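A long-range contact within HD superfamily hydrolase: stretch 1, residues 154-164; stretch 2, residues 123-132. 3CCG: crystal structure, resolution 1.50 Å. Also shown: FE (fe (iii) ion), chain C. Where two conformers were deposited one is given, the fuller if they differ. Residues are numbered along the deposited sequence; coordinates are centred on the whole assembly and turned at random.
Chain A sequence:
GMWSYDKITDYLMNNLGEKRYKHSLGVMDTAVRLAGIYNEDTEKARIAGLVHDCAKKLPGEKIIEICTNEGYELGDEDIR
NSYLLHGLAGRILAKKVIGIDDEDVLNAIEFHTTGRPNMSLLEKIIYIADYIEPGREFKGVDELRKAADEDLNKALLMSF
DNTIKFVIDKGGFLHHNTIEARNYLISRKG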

# COMPACT_ATOMS: atom_id res chain seq x y z
N LYS A 154 -6.49 -17.53 -3.91
CA LYS A 154 -5.10 -17.82 -3.63
C LYS A 154 -4.20 -17.29 -4.75
O LYS A 154 -3.15 -16.72 -4.52
CB LYS A 154 -4.88 -19.34 -3.45
CG LYS A 154 -3.41 -19.76 -3.28
CD LYS A 154 -3.28 -21.31 -3.27
CE LYS A 154 -1.83 -21.78 -3.02
N ALA A 155 -4.62 -17.52 -6.00
CA ALA A 155 -3.85 -17.09 -7.13
C ALA A 155 -3.68 -15.57 -7.14
O ALA A 155 -2.61 -15.06 -7.41
CB ALA A 155 -4.54 -17.58 -8.43
N LEU A 156 -4.77 -14.85 -6.89
CA LEU A 156 -4.67 -13.37 -6.88
C LEU A 156 -3.68 -12.93 -5.79
O LEU A 156 -2.75 -12.16 -6.07
CB LEU A 156 -6.01 -12.71 -6.68
CG LEU A 156 -6.75 -12.32 -7.96
CD1 LEU A 156 -7.21 -13.53 -8.74
CD2 LEU A 156 -7.93 -11.42 -7.59
N LEU A 157 -3.84 -13.52 -4.61
CA LEU A 157 -2.97 -13.16 -3.50
C LEU A 157 -1.51 -13.39 -3.86
O LEU A 157 -0.66 -12.53 -3.63
CB LEU A 157 -3.43 -13.91 -2.24
CG LEU A 157 -2.79 -13.57 -0.90
CD1 LEU A 157 -2.77 -12.07 -0.66
CD2 LEU A 157 -3.53 -14.31 0.25
N MSE A 158 -1.22 -14.52 -4.49
CA MSE A 158 0.12 -14.82 -4.92
C MSE A 158 0.61 -13.75 -5.91
O MSE A 158 1.77 -13.32 -5.88
CB MSE A 158 0.15 -16.21 -5.56
CG MSE A 158 -0.23 -17.32 -4.59
SE MSE A 158 -0.54 -18.97 -5.52
CE MSE A 158 1.01 -18.71 -6.81
N SER A 159 -0.27 -13.35 -6.82
CA SER A 159 0.08 -12.32 -7.81
C SER A 159 0.37 -10.94 -7.21
O SER A 159 1.35 -10.28 -7.58
CB SER A 159 -1.00 -12.24 -8.92
OG SER A 159 -0.58 -11.37 -9.95
N PHE A 160 -0.49 -10.55 -6.27
CA PHE A 160 -0.36 -9.25 -5.58
C PHE A 160 0.97 -9.22 -4.81
O PHE A 160 1.72 -8.23 -4.87
CB PHE A 160 -1.54 -9.01 -4.64
CG PHE A 160 -2.87 -8.86 -5.31
CD1 PHE A 160 -3.01 -8.26 -6.54
CD2 PHE A 160 -3.99 -9.20 -4.64
CE1 PHE A 160 -4.26 -8.08 -7.09
CE2 PHE A 160 -5.25 -9.01 -5.16
CZ PHE A 160 -5.37 -8.48 -6.40
N ASP A 161 1.24 -10.31 -4.11
CA ASP A 161 2.50 -10.42 -3.34
C ASP A 161 3.70 -10.28 -4.24
O ASP A 161 4.62 -9.55 -3.97
CB ASP A 161 2.54 -11.70 -2.51
CG ASP A 161 1.61 -11.69 -1.31
OD1 ASP A 161 1.00 -10.65 -1.00
OD2 ASP A 161 1.47 -12.76 -0.67
N ASN A 162 3.65 -11.00 -5.36
CA ASN A 162 4.76 -10.93 -6.32
C ASN A 162 4.95 -9.52 -6.86
O ASN A 162 6.06 -9.02 -6.99
CB ASN A 162 4.50 -11.84 -7.52
CG ASN A 162 4.39 -13.31 -7.17
OD1 ASN A 162 4.82 -13.76 -6.11
ND2 ASN A 162 3.80 -14.09 -8.10
N THR A 163 3.85 -8.89 -7.24
CA THR A 163 3.90 -7.53 -7.77
C THR A 163 4.54 -6.56 -6.76
O THR A 163 5.44 -5.81 -7.08
CB THR A 163 2.50 -7.03 -8.15
OG1 THR A 163 2.08 -7.76 -9.32
CG2 THR A 163 2.48 -5.54 -8.48
N ILE A 164 4.08 -6.63 -5.52
CA ILE A 164 4.54 -5.70 -4.51
C ILE A 164 6.04 -5.88 -4.26
O ILE A 164 6.81 -4.92 -4.23
CB ILE A 164 3.73 -5.84 -3.21
CG1 ILE A 164 2.26 -5.42 -3.42
CG2 ILE A 164 4.37 -4.93 -2.10
CD1 ILE A 164 1.33 -5.96 -2.34
FE FE C . -2.93 -7.68 -20.79
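Stretch 2 123-132: EKIIYIADYI

The apolar centre of the contact is formed by Ala155 and Leu156 of stretch 1 and Tyr127 and Ile128 of stretch 2. Ile128 points its CA-to-CB bond toward stretch 1, and its CD1 lies 4.1 Å from Ala155 CB, 4.1 Å from Leu156 CD1 and 4.2 Å from Ser159 CB, so that one methyl group touches residues on successive turns of the opposing helix. Here the backbones are also nearest in register, with Leu156 CA 6.7 Å from Ile128 CA. The CA-to-CB bond of Leu156 points sideways, but the end of the side chain comes nearer: CG packs 3.9 Å from Tyr127 CD1, and CD2 lies 3.9 Å from CG of Lys124, whose aliphatic stem packs against the leucine while its end leads away.

Both segments are helical throughout. Their axes approach to 10.3 Å and their N-to-C directions differ by 56°, so the helices cross obliquely, and the contacts advance broadly in the same direction along both, from Leu156 against Lys124 to Thr163 near Tyr131.

Tyr127, with chi1 in the t well, carries the contact from apolar to polar. Its ring meets that of Phe160 obliquely, the centroids 5.2 Å apart and the planes at 58°, with Phe160 CE1 3.5 Å from Tyr127 CZ. Beyond the ring, Tyr127 OH and Ser159 OG form a hydrogen bond of 3.0 Å, the one direct hydrogen bond between the stretches. Ser159 OG also lies over one face of the Tyr131 ring, 3.5 Å from Tyr131 CZ.

At the polar edge, Thr163 OG1 and Tyr131 OH stand 3.7 Å apart, and water joins the helices. One water bonds Tyr127 OH at 2.7 Å and Thr163 OG1 at 2.8 Å; a second bonds Tyr131 OH at 3.0 Å and Thr163 OG1 at 2.9 Å. Thr163 thus links to both tyrosines through solvent.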

# COMPACT_ATOMS: atom_id res chain seq x y z
N GLU A 123 -14.17 -9.99 -12.69
CA GLU A 123 -13.00 -9.14 -12.50
C GLU A 123 -11.76 -9.98 -12.15
O GLU A 123 -10.67 -9.77 -12.67
CB GLU A 123 -13.24 -8.14 -11.38
CG GLU A 123 -14.14 -7.01 -11.68
CD GLU A 123 -14.42 -6.15 -10.47
OE1 GLU A 123 -13.43 -5.50 -10.03
OE2 GLU A 123 -15.55 -6.14 -9.95
N LYS A 124 -11.94 -10.98 -11.25
CA LYS A 124 -10.86 -11.83 -10.85
C LYS A 124 -10.30 -12.67 -12.04
O LYS A 124 -9.11 -12.85 -12.21
CB LYS A 124 -11.24 -12.75 -9.71
CG LYS A 124 -11.69 -12.02 -8.47
CD LYS A 124 -12.06 -12.99 -7.35
CE LYS A 124 -12.46 -12.23 -6.09
NZ LYS A 124 -12.98 -13.16 -5.02
N ILE A 125 -11.24 -13.25 -12.80
CA ILE A 125 -10.90 -14.06 -13.96
C ILE A 125 -10.06 -13.24 -14.99
O ILE A 125 -9.03 -13.72 -15.51
CB ILE A 125 -12.18 -14.63 -14.60
CG1 ILE A 125 -12.76 -15.72 -13.70
CG2 ILE A 125 -11.86 -15.18 -15.97
CD1 ILE A 125 -14.10 -16.34 -14.17
N ILE A 126 -10.47 -11.98 -15.24
CA ILE A 126 -9.79 -11.17 -16.26
C ILE A 126 -8.41 -10.77 -15.73
O ILE A 126 -7.38 -10.89 -16.42
CB ILE A 126 -10.63 -9.97 -16.72
CG1 ILE A 126 -11.95 -10.47 -17.36
CG2 ILE A 126 -9.83 -9.09 -17.66
CD1 ILE A 126 -11.80 -11.57 -18.43
N TYR A 127 -8.38 -10.38 -14.47
CA TYR A 127 -7.11 -10.02 -13.85
C TYR A 127 -6.07 -11.17 -13.93
O TYR A 127 -4.93 -10.98 -14.36
CB TYR A 127 -7.34 -9.55 -12.39
CG TYR A 127 -6.05 -9.31 -11.64
CD1 TYR A 127 -5.38 -10.39 -11.11
CD2 TYR A 127 -5.45 -8.06 -11.57
CE1 TYR A 127 -4.20 -10.25 -10.47
CE2 TYR A 127 -4.23 -7.91 -10.93
CZ TYR A 127 -3.60 -9.02 -10.41
OH TYR A 127 -2.39 -8.97 -9.71
N ILE A 128 -6.49 -12.36 -13.53
CA ILE A 128 -5.53 -13.46 -13.51
C ILE A 128 -5.22 -14.02 -14.90
O ILE A 128 -4.10 -14.45 -15.17
CB ILE A 128 -6.00 -14.56 -12.52
CG1 ILE A 128 -4.77 -15.31 -11.97
CG2 ILE A 128 -7.03 -15.46 -13.13
CD1 ILE A 128 -3.92 -14.46 -10.97
N ALA A 129 -6.22 -13.94 -15.78
CA ALA A 129 -6.03 -14.44 -17.15
C ALA A 129 -4.89 -13.74 -17.84
O ALA A 129 -4.12 -14.37 -18.58
CB ALA A 129 -7.32 -14.28 -17.99
N ASP A 130 -4.71 -12.46 -17.52
CA ASP A 130 -3.62 -11.71 -18.11
C ASP A 130 -2.23 -12.34 -17.78
O ASP A 130 -1.34 -12.39 -18.63
CB ASP A 130 -3.70 -10.27 -17.63
CG ASP A 130 -2.82 -9.35 -18.42
OD1 ASP A 130 -2.78 -9.49 -19.63
OD2 ASP A 130 -2.22 -8.45 -17.81
N TYR A 131 -2.09 -12.82 -16.56
CA TYR A 131 -0.87 -13.47 -16.05
C TYR A 131 -0.64 -14.91 -16.51
O TYR A 131 0.48 -15.34 -16.66
CB TYR A 131 -0.88 -13.46 -14.50
CG TYR A 131 -0.61 -12.10 -13.93
CD1 TYR A 131 -1.64 -11.18 -13.73
CD2 TYR A 131 0.67 -11.70 -13.64
CE1 TYR A 131 -1.38 -9.91 -13.23
CE2 TYR A 131 0.94 -10.44 -13.17
CZ TYR A 131 -0.08 -9.55 -12.95
OH TYR A 131 0.22 -8.28 -12.46
N ILE A 132 -1.71 -15.66 -16.71
CA ILE A 132 -1.56 -17.08 -16.97
C ILE A 132 -1.89 -17.55 -18.41
O ILE A 132 -1.86 -18.77 -18.68
CB ILE A 132 -2.40 -17.89 -15.94
CG1 ILE A 132 -3.90 -17.68 -16.13
CG2 ILE A 132 -1.97 -17.57 -14.48
CD1 ILE A 132 -4.81 -18.64 -15.43
O HOH W 1 -0.58 -6.98 -9.24
O HOH W 2 2.81 -6.92 -12.03
O HOH W 3 -3.45 -6.64 -19.53